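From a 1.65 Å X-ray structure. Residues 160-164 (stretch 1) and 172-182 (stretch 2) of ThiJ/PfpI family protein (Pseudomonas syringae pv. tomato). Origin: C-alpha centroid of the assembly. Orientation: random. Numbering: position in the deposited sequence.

Stretch 1 160-164: EARVV
Stretch 2 (172-182) GAGVTAGLDFG

One side chain, Arg 162, the residue just before a strand, ties it to a turn and the helix beyond, and accounts for much of the 365 Å² buried here. Its CA-to-CB bond points sideways, but with chi1 to chi3 all t and chi4 at 70° the extended chain carries the guanidinium to stretch 2. Arg 162 NE forms a salt bridge to Asp 180 OD2 (2.7 Å; Asp 180 chi1 m, chi2 -35°), and Arg 162 NH2 donates to Thr 176 OG1 (3.0 Å; Thr 176 chi1 p); both acceptors lie at the guanidinium edge, near its plane. Ala 177 N sits over one face, 3.3 Å from Arg 162 NH2, but two donors cannot bond. A water accepts from Arg 162 NH2 (2.9 Å) and donates to Thr 176 O (2.8 Å). The type II' turn from Gly 174 to Ala 177, with Val 175 at phi/psi 19/-93 and Thr 176 at -58/-17, is closed by Ala 177 N to Gly 174 O (2.8 Å) and leads into the helix, which runs on through Gly 182. Before the turn in sequence, Gly 172 (-110/155) pairs with Val 163 (-137/127) as an antiparallel non-hydrogen-bonded pair (CA to CA 4.4 Å), flanked by Ala 173 N donating to Arg 162 O (2.7 Å). A CB on Gly 172 would lie 3.2 Å from Phe 181 CB. Val 163 (chi1 t) rests its CG2 4.1 Å from Asp 180 CB and 4.4 Å from Phe 181 CB.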

# COMPACT_ATOMS: atom_id res chain seq x y z
N GLU A 160 -5.82 22.62 0.43
CA GLU A 160 -5.35 21.77 1.52
C GLU A 160 -6.45 20.89 2.11
O GLU A 160 -7.14 21.28 3.04
CB GLU A 160 -4.71 22.60 2.64
CG GLU A 160 -3.76 21.78 3.51
CD GLU A 160 -3.24 22.52 4.73
OE1 GLU A 160 -3.13 23.77 4.68
OE2 GLU A 160 -2.91 21.86 5.73
N ALA A 161 -6.59 19.70 1.54
CA ALA A 161 -7.55 18.70 1.98
C ALA A 161 -6.92 17.36 1.62
O ALA A 161 -6.12 17.28 0.69
CB ALA A 161 -8.88 18.88 1.26
N ARG A 162 -7.28 16.30 2.34
CA ARG A 162 -6.71 14.98 2.08
C ARG A 162 -7.18 14.44 0.73
O ARG A 162 -6.43 13.75 0.03
CB ARG A 162 -7.10 14.02 3.20
CG ARG A 162 -6.28 12.74 3.21
CD ARG A 162 -6.51 12.00 4.51
NE ARG A 162 -5.77 10.75 4.61
CZ ARG A 162 -4.45 10.66 4.75
NH1 ARG A 162 -3.70 11.75 4.81
NH2 ARG A 162 -3.88 9.47 4.89
N VAL A 163 -8.42 14.74 0.38
CA VAL A 163 -9.00 14.32 -0.89
C VAL A 163 -9.76 15.51 -1.45
O VAL A 163 -10.60 16.09 -0.76
CB VAL A 163 -9.98 13.13 -0.72
CG1 VAL A 163 -10.60 12.78 -2.06
CG2 VAL A 163 -9.25 11.93 -0.13
N VAL A 164 -9.46 15.87 -2.69
CA VAL A 164 -10.12 17.01 -3.32
C VAL A 164 -10.79 16.63 -4.63
O VAL A 164 -10.17 15.99 -5.48
CB VAL A 164 -9.09 18.14 -3.62
CG1 VAL A 164 -9.78 19.29 -4.35
CG2 VAL A 164 -8.46 18.63 -2.34
N GLY A 172 -5.68 13.01 -4.33
CA GLY A 172 -5.44 12.67 -2.94
C GLY A 172 -4.14 13.31 -2.49
O GLY A 172 -3.26 13.57 -3.32
N ALA A 173 -4.00 13.57 -1.20
CA ALA A 173 -2.79 14.18 -0.68
C ALA A 173 -1.62 13.19 -0.61
O ALA A 173 -1.59 12.20 -1.35
CB ALA A 173 -3.05 14.78 0.69
N GLY A 174 -0.68 13.46 0.28
CA GLY A 174 0.48 12.60 0.40
C GLY A 174 0.26 11.12 0.68
O GLY A 174 -0.68 10.72 1.36
N VAL A 175 1.17 10.33 0.12
CA VAL A 175 1.21 8.87 0.25
C VAL A 175 -0.04 8.11 0.70
O VAL A 175 -0.88 7.73 -0.12
CB VAL A 175 2.40 8.48 1.17
CG1 VAL A 175 2.64 6.98 1.10
CG2 VAL A 175 3.65 9.25 0.74
N THR A 176 -0.16 7.88 2.01
CA THR A 176 -1.28 7.11 2.55
C THR A 176 -2.67 7.64 2.24
O THR A 176 -3.66 6.92 2.36
CB THR A 176 -1.14 6.92 4.07
OG1 THR A 176 -1.12 8.20 4.72
CG2 THR A 176 0.15 6.18 4.40
N ALA A 177 -2.76 8.90 1.82
CA ALA A 177 -4.06 9.49 1.47
C ALA A 177 -4.70 8.69 0.34
O ALA A 177 -5.92 8.75 0.13
CB ALA A 177 -3.87 10.95 1.05
N GLY A 178 -3.88 7.95 -0.40
CA GLY A 178 -4.39 7.15 -1.51
C GLY A 178 -5.49 6.18 -1.12
O GLY A 178 -6.35 5.86 -1.93
N LEU A 179 -5.45 5.70 0.12
CA LEU A 179 -6.48 4.78 0.58
C LEU A 179 -7.84 5.46 0.70
O LEU A 179 -8.87 4.89 0.32
CB LEU A 179 -6.09 4.19 1.94
CG LEU A 179 -4.97 3.16 1.92
CD1 LEU A 179 -4.52 2.86 3.34
CD2 LEU A 179 -5.47 1.89 1.22
N ASP A 180 -7.85 6.68 1.23
CA ASP A 180 -9.11 7.41 1.37
C ASP A 180 -9.62 7.82 0.00
O ASP A 180 -10.82 7.79 -0.27
CB ASP A 180 -8.90 8.62 2.29
CG ASP A 180 -8.57 8.21 3.71
OD1 ASP A 180 -9.11 7.17 4.15
OD2 ASP A 180 -7.79 8.90 4.39
N PHE A 181 -8.69 8.19 -0.86
CA PHE A 181 -9.01 8.56 -2.23
C PHE A 181 -9.64 7.33 -2.90
O PHE A 181 -10.68 7.43 -3.56
CB PHE A 181 -7.73 8.96 -2.96
CG PHE A 181 -7.79 8.79 -4.44
CD1 PHE A 181 -8.47 9.70 -5.24
CD2 PHE A 181 -7.18 7.69 -5.04
CE1 PHE A 181 -8.54 9.52 -6.62
CE2 PHE A 181 -7.25 7.50 -6.42
CZ PHE A 181 -7.93 8.42 -7.21
N GLY A 182 -9.00 6.19 -2.73
CA GLY A 182 -9.48 4.95 -3.33
C GLY A 182 -10.85 4.50 -2.87
O GLY A 182 -11.70 4.16 -3.69
O HOH W 1 -4.86 6.79 4.91